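Local coordinates for NAD-dependent epimerase/dehydratase domain-containing protein (Ruegeria pomeroyi DSS-3, PDB 3IUS) that is of unknown function but probably binds NAD or a related dinucleotide through a Rossmann-type domain of the epimerase/dehydratase family, at residues 15-20 with 68-73; 52-57 with 78-83; 98-103 with 132-137. All blocks are in the same frame, centred on the assembly; numbering follows the deposited sequence.

Interaction 1: residues 15-20 with 68-73; sequences YTARVL and LISTAP. With EDO (1,2-ethanediol), chain E.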
ATOM      1  N   TYR A  15      -5.902  -1.939   7.007  1.00 25.91           N
ATOM      2  CA  TYR A  15      -5.277  -0.719   7.503  1.00 26.61           C
ATOM      3  C   TYR A  15      -5.457   0.480   6.570  1.00 24.46           C
ATOM      4  O   TYR A  15      -5.957   1.526   6.987  1.00 21.58           O
ATOM      5  CB  TYR A  15      -3.791  -0.971   7.784  1.00 26.81           C
ATOM      6  CG  TYR A  15      -3.085   0.202   8.427  1.00 23.09           C
ATOM      7  CD1 TYR A  15      -3.251   0.482   9.779  1.00 27.27           C
ATOM      8  CD2 TYR A  15      -2.254   1.024   7.683  1.00 20.10           C
ATOM      9  CE1 TYR A  15      -2.610   1.562  10.367  1.00 30.81           C
ATOM     10  CE2 TYR A  15      -1.612   2.102   8.258  1.00 23.56           C
ATOM     11  CZ  TYR A  15      -1.789   2.367   9.599  1.00 25.73           C
ATOM     12  OH  TYR A  15      -1.145   3.442  10.163  1.00 21.53           O
ATOM     13  N   THR A  16      -5.059   0.316   5.312  1.00 16.93           N
ATOM     14  CA  THR A  16      -5.116   1.394   4.331  1.00 20.26           C
ATOM     15  C   THR A  16      -6.544   1.785   3.962  1.00 18.44           C
ATOM     16  O   THR A  16      -6.904   2.959   4.012  1.00 17.36           O
ATOM     17  CB  THR A  16      -4.336   1.024   3.052  1.00 21.29           C
ATOM     18  OG1 THR A  16      -2.941   0.929   3.363  1.00 23.92           O
ATOM     19  CG2 THR A  16      -4.537   2.068   1.961  1.00 18.15           C
ATOM     20  N   ALA A  17      -7.354   0.802   3.586  1.00 17.22           N
ATOM     21  CA  ALA A  17      -8.724   1.064   3.148  1.00 17.06           C
ATOM     22  C   ALA A  17      -9.577   1.718   4.242  1.00 18.88           C
ATOM     23  O   ALA A  17     -10.490   2.484   3.951  1.00 17.37           O
ATOM     24  CB  ALA A  17      -9.376  -0.228   2.654  1.00 17.28           C
ATOM     25  N   ARG A  18      -9.271   1.419   5.503  1.00 17.50           N
ATOM     26  CA  ARG A  18     -10.005   2.001   6.626  1.00 17.74           C
ATOM     27  C   ARG A  18      -9.766   3.501   6.778  1.00 17.51           C
ATOM     28  O   ARG A  18     -10.677   4.241   7.152  1.00 17.63           O
ATOM     29  CB  ARG A  18      -9.686   1.261   7.928  1.00 18.04           C
ATOM     30  CG  ARG A  18     -10.323  -0.113   7.976  1.00 18.37           C
ATOM     31  CD  ARG A  18      -9.775  -0.961   9.100  1.00 20.49           C
ATOM     32  NE  ARG A  18     -10.029  -2.373   8.835  1.00 21.74           N
ATOM     33  CZ  ARG A  18      -9.739  -3.361   9.672  1.00 27.51           C
ATOM     34  NH1 ARG A  18      -9.182  -3.094  10.847  1.00 27.94           N
ATOM     35  NH2 ARG A  18     -10.009  -4.617   9.331  1.00 25.77           N
ATOM     36  N   VAL A  19      -8.548   3.957   6.496  1.00 17.80           N
ATOM     37  CA  VAL A  19      -8.281   5.386   6.545  0.50 16.96           C
ATOM     38  C   VAL A  19      -9.065   6.092   5.446  1.00 16.80           C
ATOM     39  O   VAL A  19      -9.603   7.175   5.667  1.00 21.05           O
ATOM     40  CB  VAL A  19      -6.781   5.726   6.436  0.50 21.64           C
ATOM     41  CG1 VAL A  19      -5.982   4.938   7.461  0.50 16.84           C
ATOM     42  CG2 VAL A  19      -6.272   5.474   5.035  0.50 22.72           C
ATOM     43  N   LEU A  20      -9.153   5.467   4.278  1.00 16.71           N
ATOM     44  CA  LEU A  20      -9.939   6.023   3.184  1.00 16.59           C
ATOM     45  C   LEU A  20     -11.414   6.072   3.558  1.00 19.22           C
ATOM     46  O   LEU A  20     -12.066   7.101   3.383  1.00 19.23           O
ATOM     47  CB  LEU A  20      -9.758   5.195   1.916  1.00 16.48           C
ATOM     48  CG  LEU A  20     -10.626   5.638   0.737  1.00 16.41           C
ATOM     49  CD1 LEU A  20     -10.335   7.082   0.360  1.00 26.84           C
ATOM     50  CD2 LEU A  20     -10.425   4.708  -0.449  1.00 17.32           C
ATOM     51  N   LEU A  68     -12.363  -1.365  -4.730  1.00 20.35           N
ATOM     52  CA  LEU A  68     -11.000  -1.256  -4.226  1.00 16.80           C
ATOM     53  C   LEU A  68     -10.514  -2.644  -3.805  1.00 18.46           C
ATOM     54  O   LEU A  68     -11.261  -3.411  -3.197  1.00 21.18           O
ATOM     55  CB  LEU A  68     -10.931  -0.278  -3.052  1.00 19.91           C
ATOM     56  CG  LEU A  68      -9.552  -0.126  -2.397  1.00 18.85           C
ATOM     57  CD1 LEU A  68      -8.555   0.527  -3.358  1.00 19.58           C
ATOM     58  CD2 LEU A  68      -9.640   0.662  -1.094  1.00 20.59           C
ATOM     59  N   ILE A  69      -9.270  -2.968  -4.139  1.00 17.18           N
ATOM     60  CA  ILE A  69      -8.714  -4.288  -3.847  1.00 16.83           C
ATOM     61  C   ILE A  69      -7.425  -4.194  -3.045  1.00 16.67           C
ATOM     62  O   ILE A  69      -6.415  -3.712  -3.553  1.00 17.39           O
ATOM     63  CB  ILE A  69      -8.395  -5.052  -5.142  1.00 20.19           C
ATOM     64  CG1 ILE A  69      -9.588  -5.013  -6.102  1.00 19.14           C
ATOM     65  CG2 ILE A  69      -7.946  -6.476  -4.834  1.00 22.09           C
ATOM     66  CD1 ILE A  69     -10.754  -5.847  -5.666  1.00 24.81           C
ATOM     67  N   SER A  70      -7.463  -4.661  -1.799  1.00 16.91           N
ATOM     68  CA  SER A  70      -6.284  -4.688  -0.936  1.00 21.41           C
ATOM     69  C   SER A  70      -5.771  -6.114  -0.745  1.00 22.63           C
ATOM     70  O   SER A  70      -4.795  -6.340  -0.030  1.00 23.44           O
ATOM     71  CB  SER A  70      -6.608  -4.093   0.444  1.00 16.99           C
ATOM     72  OG  SER A  70      -6.962  -2.723   0.372  1.00 17.77           O
ATOM     73  N   THR A  71      -6.433  -7.073  -1.380  1.00 20.19           N
ATOM     74  CA  THR A  71      -6.143  -8.486  -1.153  1.00 23.49           C
ATOM     75  C   THR A  71      -4.836  -8.919  -1.814  1.00 19.07           C
ATOM     76  O   THR A  71      -4.661  -8.744  -3.013  1.00 16.79           O
ATOM     77  CB  THR A  71      -7.288  -9.375  -1.672  1.00 29.32           C
ATOM     78  OG1 THR A  71      -7.429  -9.196  -3.088  1.00 35.29           O
ATOM     79  CG2 THR A  71      -8.595  -9.004  -0.993  1.00 24.84           C
ATOM     80  N   ALA A  72      -3.921  -9.482  -1.026  1.00 17.05           N
ATOM     81  CA  ALA A  72      -2.637  -9.953  -1.552  1.00 19.03           C
ATOM     82  C   ALA A  72      -2.806 -11.139  -2.500  1.00 16.86           C
ATOM     83  O   ALA A  72      -3.720 -11.940  -2.342  1.00 17.16           O
ATOM     84  CB  ALA A  72      -1.703 -10.326  -0.408  1.00 24.88           C
ATOM     85  N   PRO A  73      -1.910 -11.257  -3.490  1.00 19.36           N
ATOM     86  CA  PRO A  73      -1.983 -12.371  -4.441  1.00 22.14           C
ATOM     87  C   PRO A  73      -1.345 -13.635  -3.884  1.00 21.98           C
ATOM     88  O   PRO A  73      -0.631 -13.581  -2.881  1.00 18.38           O
ATOM     89  CB  PRO A  73      -1.147 -11.862  -5.616  1.00 26.54           C
ATOM     90  CG  PRO A  73      -0.145 -10.977  -4.962  1.00 26.85           C
ATOM     91  CD  PRO A  73      -0.950 -10.234  -3.937  1.00 21.05           C
TER
HETATM   92  C1  EDO E 286      -8.157   8.789   8.668  1.00 38.95           C
HETATM   93  O1  EDO E 286      -9.131   9.033   7.582  1.00 27.60           O
HETATM   94  C2  EDO E 286      -8.577   7.795   9.712  1.00 37.62           C
HETATM   95  O2  EDO E 286      -7.895   6.769  10.396  1.00 33.96           O
HETATM   96  O   HOH W   1      -6.709  -2.104   3.116  1.00 14.73           O

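Interaction 2: residues 52-57 with 78-83; sequences LLWPGE and DPVLAA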
ATOM      1  N   LEU A  52     -18.400  -7.329   5.774  1.00 20.89           N
ATOM      2  CA  LEU A  52     -18.772  -8.593   5.158  1.00 21.10           C
ATOM      3  C   LEU A  52     -17.695  -9.630   5.422  1.00 21.08           C
ATOM      4  O   LEU A  52     -16.505  -9.336   5.318  1.00 23.03           O
ATOM      5  CB  LEU A  52     -18.942  -8.433   3.647  1.00 22.13           C
ATOM      6  CG  LEU A  52     -20.210  -7.787   3.104  1.00 27.56           C
ATOM      7  CD1 LEU A  52     -20.169  -7.805   1.588  1.00 26.16           C
ATOM      8  CD2 LEU A  52     -21.433  -8.527   3.619  1.00 28.10           C
ATOM      9  N   LEU A  53     -18.114 -10.846   5.754  1.00 21.47           N
ATOM     10  CA  LEU A  53     -17.185 -11.950   5.919  1.00 25.05           C
ATOM     11  C   LEU A  53     -16.961 -12.630   4.572  1.00 22.60           C
ATOM     12  O   LEU A  53     -17.913 -13.074   3.934  1.00 24.59           O
ATOM     13  CB  LEU A  53     -17.728 -12.953   6.941  1.00 25.29           C
ATOM     14  CG  LEU A  53     -16.809 -14.086   7.402  1.00 27.77           C
ATOM     15  CD1 LEU A  53     -15.518 -13.535   7.993  1.00 27.08           C
ATOM     16  CD2 LEU A  53     -17.538 -14.962   8.410  1.00 24.02           C
ATOM     17  N   TRP A  54     -15.704 -12.694   4.140  1.00 20.93           N
ATOM     18  CA  TRP A  54     -15.354 -13.315   2.862  1.00 21.83           C
ATOM     19  C   TRP A  54     -13.900 -13.800   2.873  1.00 25.02           C
ATOM     20  O   TRP A  54     -12.994 -13.028   3.187  1.00 25.81           O
ATOM     21  CB  TRP A  54     -15.595 -12.331   1.711  1.00 22.76           C
ATOM     22  CG  TRP A  54     -15.551 -12.974   0.362  1.00 25.26           C
ATOM     23  CD1 TRP A  54     -16.517 -13.753  -0.205  1.00 29.50           C
ATOM     24  CD2 TRP A  54     -14.485 -12.899  -0.590  1.00 34.17           C
ATOM     25  NE1 TRP A  54     -16.119 -14.167  -1.451  1.00 34.97           N
ATOM     26  CE2 TRP A  54     -14.874 -13.657  -1.712  1.00 39.18           C
ATOM     27  CE3 TRP A  54     -13.236 -12.269  -0.601  1.00 36.36           C
ATOM     28  CZ2 TRP A  54     -14.061 -13.800  -2.835  1.00 45.63           C
ATOM     29  CZ3 TRP A  54     -12.430 -12.414  -1.717  1.00 45.30           C
ATOM     30  CH2 TRP A  54     -12.844 -13.175  -2.817  1.00 47.25           C
ATOM     31  N   PRO A  55     -13.658 -15.078   2.517  1.00 25.98           N
ATOM     32  CA  PRO A  55     -14.548 -16.134   2.011  1.00 24.30           C
ATOM     33  C   PRO A  55     -15.794 -16.408   2.843  1.00 26.28           C
ATOM     34  O   PRO A  55     -15.783 -16.316   4.070  1.00 28.64           O
ATOM     35  CB  PRO A  55     -13.649 -17.375   2.018  1.00 24.76           C
ATOM     36  CG  PRO A  55     -12.293 -16.839   1.819  1.00 28.99           C
ATOM     37  CD  PRO A  55     -12.258 -15.537   2.563  1.00 26.09           C
ATOM     38  N   GLY A  56     -16.865 -16.768   2.147  1.00 26.10           N
ATOM     39  CA  GLY A  56     -18.141 -17.067   2.764  1.00 26.47           C
ATOM     40  C   GLY A  56     -19.199 -16.890   1.694  1.00 27.59           C
ATOM     41  O   GLY A  56     -19.099 -17.481   0.618  1.00 27.10           O
ATOM     42  N   GLU A  57     -20.205 -16.071   1.973  1.00 30.09           N
ATOM     43  CA  GLU A  57     -21.165 -15.724   0.942  1.00 35.70           C
ATOM     44  C   GLU A  57     -20.508 -14.778  -0.050  1.00 33.57           C
ATOM     45  O   GLU A  57     -19.611 -14.018   0.302  1.00 26.70           O
ATOM     46  CB  GLU A  57     -22.427 -15.099   1.540  1.00 44.02           C
ATOM     47  CG  GLU A  57     -23.329 -16.096   2.262  1.00 52.68           C
ATOM     48  CD  GLU A  57     -23.670 -17.320   1.414  1.00 58.53           C
ATOM     49  OE1 GLU A  57     -23.575 -17.243   0.166  1.00 58.52           O
ATOM     50  OE2 GLU A  57     -24.034 -18.363   2.002  1.00 61.03           O
ATOM     51  N   ASP A  78      -4.444 -13.132  -8.513  1.00 17.56           N
ATOM     52  CA  ASP A  78      -5.401 -12.409  -7.678  1.00 17.50           C
ATOM     53  C   ASP A  78      -6.595 -13.248  -7.236  1.00 20.73           C
ATOM     54  O   ASP A  78      -7.360 -13.731  -8.067  1.00 19.24           O
ATOM     55  CB  ASP A  78      -5.895 -11.152  -8.392  1.00 16.73           C
ATOM     56  CG  ASP A  78      -6.737 -10.273  -7.495  1.00 16.87           C
ATOM     57  OD1 ASP A  78      -6.188  -9.290  -6.955  1.00 22.44           O
ATOM     58  OD2 ASP A  78      -7.940 -10.569  -7.322  1.00 17.17           O
ATOM     59  N   PRO A  79      -6.771 -13.392  -5.912  1.00 23.25           N
ATOM     60  CA  PRO A  79      -7.854 -14.177  -5.307  1.00 19.58           C
ATOM     61  C   PRO A  79      -9.250 -13.616  -5.587  1.00 18.12           C
ATOM     62  O   PRO A  79     -10.194 -14.396  -5.680  1.00 26.50           O
ATOM     63  CB  PRO A  79      -7.544 -14.102  -3.805  1.00 21.45           C
ATOM     64  CG  PRO A  79      -6.094 -13.738  -3.728  1.00 24.59           C
ATOM     65  CD  PRO A  79      -5.847 -12.857  -4.899  1.00 22.30           C
ATOM     66  N   VAL A  80      -9.382 -12.296  -5.707  1.00 18.22           N
ATOM     67  CA  VAL A  80     -10.679 -11.683  -5.989  1.00 21.83           C
ATOM     68  C   VAL A  80     -11.132 -12.051  -7.402  1.00 18.09           C
ATOM     69  O   VAL A  80     -12.270 -12.461  -7.612  1.00 18.39           O
ATOM     70  CB  VAL A  80     -10.654 -10.145  -5.815  1.00 22.78           C
ATOM     71  CG1 VAL A  80     -11.921  -9.516  -6.389  1.00 17.98           C
ATOM     72  CG2 VAL A  80     -10.494  -9.773  -4.346  1.00 19.57           C
ATOM     73  N   LEU A  81     -10.227 -11.924  -8.366  1.00 20.60           N
ATOM     74  CA  LEU A  81     -10.529 -12.316  -9.740  1.00 19.28           C
ATOM     75  C   LEU A  81     -10.753 -13.823  -9.838  1.00 18.03           C
ATOM     76  O   LEU A  81     -11.568 -14.288 -10.630  1.00 24.53           O
ATOM     77  CB  LEU A  81      -9.408 -11.882 -10.691  1.00 17.36           C
ATOM     78  CG  LEU A  81      -9.270 -10.385 -10.978  1.00 18.50           C
ATOM     79  CD1 LEU A  81      -8.041 -10.109 -11.837  1.00 19.63           C
ATOM     80  CD2 LEU A  81     -10.528  -9.842 -11.643  1.00 19.64           C
ATOM     81  N   ALA A  82     -10.029 -14.593  -9.034  1.00 19.22           N
ATOM     82  CA  ALA A  82     -10.161 -16.047  -9.068  1.00 21.16           C
ATOM     83  C   ALA A  82     -11.574 -16.479  -8.672  1.00 25.65           C
ATOM     84  O   ALA A  82     -12.119 -17.438  -9.222  1.00 24.82           O
ATOM     85  CB  ALA A  82      -9.122 -16.703  -8.161  1.00 23.70           C
ATOM     86  N   ALA A  83     -12.171 -15.755  -7.729  1.00 24.27           N
ATOM     87  CA  ALA A  83     -13.481 -16.118  -7.201  1.00 26.12           C
ATOM     88  C   ALA A  83     -14.625 -15.389  -7.898  1.00 25.56           C
ATOM     89  O   ALA A  83     -15.745 -15.892  -7.953  1.00 33.19           O
ATOM     90  CB  ALA A  83     -13.534 -15.868  -5.694  1.00 28.43           C
TER

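Interaction 3: residues 98-103 with 132-137; sequences VGYLST and VMAEQQ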
ATOM      1  N   VAL A  98     -12.024   1.476 -10.588  1.00 18.18           N
ATOM      2  CA  VAL A  98     -11.522   0.308  -9.881  1.00 17.42           C
ATOM      3  C   VAL A  98     -10.066   0.545  -9.512  1.00 17.36           C
ATOM      4  O   VAL A  98      -9.263   0.942 -10.352  1.00 17.17           O
ATOM      5  CB  VAL A  98     -11.627  -0.964 -10.743  1.00 19.95           C
ATOM      6  CG1 VAL A  98     -10.909  -2.125 -10.064  1.00 18.20           C
ATOM      7  CG2 VAL A  98     -13.094  -1.299 -11.040  1.00 21.65           C
ATOM      8  N   GLY A  99      -9.716   0.311  -8.253  1.00 21.87           N
ATOM      9  CA  GLY A  99      -8.342   0.488  -7.839  1.00 15.70           C
ATOM     10  C   GLY A  99      -7.744  -0.807  -7.323  1.00 16.71           C
ATOM     11  O   GLY A  99      -8.293  -1.423  -6.411  1.00 18.56           O
ATOM     12  N   TYR A 100      -6.638  -1.233  -7.925  1.00 15.60           N
ATOM     13  CA  TYR A 100      -5.893  -2.373  -7.412  1.00 19.03           C
ATOM     14  C   TYR A 100      -4.667  -1.881  -6.671  1.00 15.46           C
ATOM     15  O   TYR A 100      -3.835  -1.175  -7.238  1.00 15.18           O
ATOM     16  CB  TYR A 100      -5.472  -3.333  -8.531  1.00 15.84           C
ATOM     17  CG  TYR A 100      -4.611  -4.467  -8.016  1.00 16.67           C
ATOM     18  CD1 TYR A 100      -5.152  -5.460  -7.207  1.00 18.62           C
ATOM     19  CD2 TYR A 100      -3.256  -4.533  -8.316  1.00 15.38           C
ATOM     20  CE1 TYR A 100      -4.374  -6.488  -6.713  1.00 17.14           C
ATOM     21  CE2 TYR A 100      -2.470  -5.558  -7.830  1.00 20.39           C
ATOM     22  CZ  TYR A 100      -3.035  -6.537  -7.033  1.00 16.22           C
ATOM     23  OH  TYR A 100      -2.259  -7.557  -6.541  1.00 15.77           O
ATOM     24  N   LEU A 101      -4.553  -2.246  -5.397  1.00 21.40           N
ATOM     25  CA  LEU A 101      -3.365  -1.901  -4.638  1.00 15.47           C
ATOM     26  C   LEU A 101      -2.263  -2.929  -4.889  1.00 15.38           C
ATOM     27  O   LEU A 101      -2.412  -4.115  -4.574  1.00 15.59           O
ATOM     28  CB  LEU A 101      -3.676  -1.773  -3.146  1.00 15.68           C
ATOM     29  CG  LEU A 101      -4.729  -0.720  -2.770  1.00 20.50           C
ATOM     30  CD1 LEU A 101      -4.876  -0.620  -1.253  1.00 16.60           C
ATOM     31  CD2 LEU A 101      -4.397   0.644  -3.371  1.00 22.23           C
ATOM     32  N   SER A 102      -1.169  -2.458  -5.479  1.00 15.09           N
ATOM     33  CA  SER A 102      -0.018  -3.287  -5.793  1.00 14.97           C
ATOM     34  C   SER A 102       1.131  -2.838  -4.903  1.00 14.85           C
ATOM     35  O   SER A 102       0.909  -2.174  -3.893  1.00 16.22           O
ATOM     36  CB  SER A 102       0.353  -3.145  -7.276  1.00 14.74           C
ATOM     37  OG  SER A 102       1.322  -4.108  -7.668  1.00 14.66           O
ATOM     38  N   THR A 103       2.357  -3.189  -5.273  1.00 16.62           N
ATOM     39  CA  THR A 103       3.527  -2.757  -4.512  1.00 16.23           C
ATOM     40  C   THR A 103       4.677  -2.404  -5.447  1.00 17.73           C
ATOM     41  O   THR A 103       4.609  -2.653  -6.654  1.00 18.53           O
ATOM     42  CB  THR A 103       4.023  -3.843  -3.530  1.00 18.10           C
ATOM     43  OG1 THR A 103       4.632  -4.906  -4.270  1.00 20.58           O
ATOM     44  CG2 THR A 103       2.877  -4.393  -2.683  1.00 21.65           C
ATOM     45  N   VAL A 132       3.018  -9.051 -10.093  1.00 17.92           N
ATOM     46  CA  VAL A 132       2.983  -8.795 -11.533  1.00 16.28           C
ATOM     47  C   VAL A 132       1.856  -9.579 -12.200  1.00 14.78           C
ATOM     48  O   VAL A 132       1.132  -9.042 -13.048  1.00 14.78           O
ATOM     49  CB  VAL A 132       4.322  -9.140 -12.210  1.00 15.32           C
ATOM     50  CG1 VAL A 132       4.153  -9.143 -13.733  1.00 17.73           C
ATOM     51  CG2 VAL A 132       5.409  -8.161 -11.771  1.00 16.99           C
HETATM   52  N   MSE A 133       1.725 -10.847 -11.824  1.00 14.98           N
HETATM   53  CA  MSE A 133       0.634 -11.700 -12.280  1.00 19.68           C
HETATM   54  C   MSE A 133      -0.703 -11.024 -12.036  1.00 21.28           C
HETATM   55  O   MSE A 133      -1.545 -10.926 -12.931  1.00 16.09           O
HETATM   56  CB  MSE A 133       0.611 -13.002 -11.484  1.00 22.59           C
HETATM   57  CG  MSE A 133       1.440 -14.156 -11.989  1.00 31.58           C
HETATM   58 SE   MSE A 133       0.582 -15.771 -11.271  0.75 40.31          SE
HETATM   59  CE  MSE A 133      -0.924 -15.848 -12.497  1.00 42.60           C
ATOM     60  N   ALA A 134      -0.907 -10.598 -10.792  1.00 15.49           N
ATOM     61  CA  ALA A 134      -2.172  -9.989 -10.390  1.00 17.02           C
ATOM     62  C   ALA A 134      -2.457  -8.735 -11.212  1.00 15.50           C
ATOM     63  O   ALA A 134      -3.563  -8.564 -11.727  1.00 16.99           O
ATOM     64  CB  ALA A 134      -2.165  -9.673  -8.899  1.00 16.48           C
ATOM     65  N   GLU A 135      -1.456  -7.869 -11.354  1.00 15.21           N
ATOM     66  CA  GLU A 135      -1.633  -6.651 -12.143  1.00 15.03           C
ATOM     67  C   GLU A 135      -2.075  -6.988 -13.556  1.00 15.05           C
ATOM     68  O   GLU A 135      -2.974  -6.354 -14.097  1.00 17.19           O
ATOM     69  CB  GLU A 135      -0.341  -5.845 -12.229  1.00 14.72           C
ATOM     70  CG  GLU A 135       0.061  -5.145 -10.946  1.00 15.68           C
ATOM     71  CD  GLU A 135       1.000  -3.975 -11.209  1.00 23.79           C
ATOM     72  OE1 GLU A 135       1.017  -3.458 -12.346  1.00 16.72           O
ATOM     73  OE2 GLU A 135       1.726  -3.563 -10.287  1.00 14.30           O
ATOM     74  N   GLN A 136      -1.419  -7.981 -14.151  1.00 15.02           N
ATOM     75  CA  GLN A 136      -1.692  -8.358 -15.536  1.00 16.80           C
ATOM     76  C   GLN A 136      -3.104  -8.906 -15.689  1.00 18.67           C
ATOM     77  O   GLN A 136      -3.785  -8.640 -16.687  1.00 15.39           O
ATOM     78  CB  GLN A 136      -0.643  -9.364 -16.036  1.00 21.01           C
ATOM     79  CG  GLN A 136       0.740  -8.734 -16.249  1.00 19.50           C
ATOM     80  CD  GLN A 136       1.879  -9.742 -16.309  1.00 20.71           C
ATOM     81  OE1 GLN A 136       1.681 -10.945 -16.127  1.00 26.22           O
ATOM     82  NE2 GLN A 136       3.083  -9.248 -16.567  1.00 20.88           N
ATOM     83  N   GLN A 137      -3.542  -9.673 -14.698  1.00 17.25           N
ATOM     84  CA  GLN A 137      -4.895 -10.224 -14.707  1.00 15.90           C
ATOM     85  C   GLN A 137      -5.933  -9.103 -14.669  1.00 16.07           C
ATOM     86  O   GLN A 137      -6.888  -9.098 -15.445  1.00 16.27           O
ATOM     87  CB  GLN A 137      -5.082 -11.208 -13.546  1.00 17.30           C
ATOM     88  CG  GLN A 137      -4.300 -12.499 -13.726  1.00 19.42           C
ATOM     89  CD  GLN A 137      -4.271 -13.363 -12.471  1.00 26.76           C
ATOM     90  OE1 GLN A 137      -4.557 -12.897 -11.366  1.00 23.50           O
ATOM     91  NE2 GLN A 137      -3.905 -14.627 -12.640  1.00 31.56           N
TER

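Interaction 1: residues 15-20 with 68-73
A17 and L68 form the tight part of this contact. The methyl CB of A17 points at the strand end and meets one methyl of L68, with A17 CB to L68 CD2 at 3.9 Å. One turn further along the helix, L20 brings a methyl to the same branch, L20 CD2 to L68 CD2 at 4.2 Å. A single methyl of L68 therefore serves both helix residues. L68 has CG anti to its backbone N (chi1 178°), which carries the branch away from its own strand and towards the helix. The two leucine side chains cross obliquely. A17, L20 and L68 are all buried.

The setting is that of a Rossmann fold. Helix 15-24 follows strand 7-11 and lies on one face of the parallel sheet. Strand 66-69 runs beside strand 7-11, and L68 pairs through its backbone with L9 and F11. A17 fits the last position of a GxGxxA pattern, after G12 and G14. This is consistent with the glycine-rich dinucleotide site of the family. The small side chain is consistent with the close approach of helix and strand end: the CA atoms of A17 and S70 are 7.5 Å apart.

The wet side lies at S70, just past the strand end. S70 OG comes no nearer to A17 CB than 4.2 Å, and a water joins the two segments instead. The water accepts from A17 N at 3.0 Å and is hydrogen-bonded to S70 OG at 2.8 Å. The chi1 of S70, -64°, sets OG beside its own backbone N and on the helix side. T16 packs on I188 of helix 185-197. The V19 carbonyl takes a hydrogen bond from 1,2-ethanediol, probably a crystallisation additive, with EDO O1 to V19 O at 2.7 Å.

Interaction 2: residues 52-57 with 78-83
D78 OD2 holds two backbone N-H groups at the start of the helix that W54 packs against. The bond from L81 N to D78 OD2 is 2.9 Å long and nearly straight, at 162°, and uses the anti lone pair of the oxygen. The second, from V80 N to the same D78 OD2, is 2.8 Å but strongly bent and weak. D78 is thus the N-cap of helix 79-90. Its OD1 is bonded to W138 NE1, so both carboxylate oxygens are engaged.

W54 comes from the loop after strand 49-53 and reaches this first turn with the six-membered end of its indole. CG is anti to the backbone N (chi1 -167°), which extends the ring towards the helix. The closest approach is W54 CZ2 to A83 CB, 3.6 Å. That methyl lies at the ring edge, near its plane, as does the carbonyl oxygen of P79. The V80 side chain crosses the indole at about a right angle, with W54 CZ3 to V80 CG2 at 4.2 Å. P59 and L84 also touch W54. The peptide bond from W54 to P55 is cis.

The contact across the segments is mainly apolar, made by the six-membered end of the indole. The polar bonds stay within the helix start, where the carboxylate probably also balances the helix dipole.

Interaction 3: residues 98-103 with 132-137
Strand 98-103 and helix 132-137 run roughly antiparallel, at 153°, and their axes come within 9.2 Å. S102 and E135 are nearest in register, with CA atoms 7.4 Å apart. The helix belongs to the right-handed beta-alpha-beta crossover from strand 97-103 to its parallel neighbour 146-155, as expected of a Rossmann fold.

S102 OG gives a hydrogen bond of 2.7 Å to E135 OE2, on the anti lone pair of that oxygen. With OG anti to its backbone N (chi1 -170°), S102 reaches out towards the helix. The E135 chain is extended beyond CG, which carries its carboxylate to the strand. Y100 crosses the E135 side chain at about a right angle. Its hydroxyl OH is 3.2 Å from A134 CB, and its CE2 is 4.0 Å from E135 CG. The ring and the carboxylate are turned 65° apart. W138 stacks on Y100.

E135 OE1 forms a salt bridge with R150 of strand 146-155. A glutamine in its place would probably leave the charge of R150 without its buried mate. The carboxylate is likely to stay ionised here, tying its helix to both strands of the crossover.

Overall arrangement
All three contacts reach one parallel Rossmann-type sheet. Interactions 1 and 3 are about 12 Å apart between centres, 1 and 2 about 14 Å, and 2 and 3 about 16 Å. Strands 66-69 and 97-103 are neighbours: I69 pairs with G99 and L101. Helix 15-24 covers one face, at L68. Helices 79-90 and 126-140 cover the other, at I69. D78 N bonds to Q137 OE1 and links these two helices. Along the chain, the segments of interactions 1 and 2 alternate, and interaction 3 follows. Helices thus pack on both faces of a sheet that probably carries the dinucleotide site.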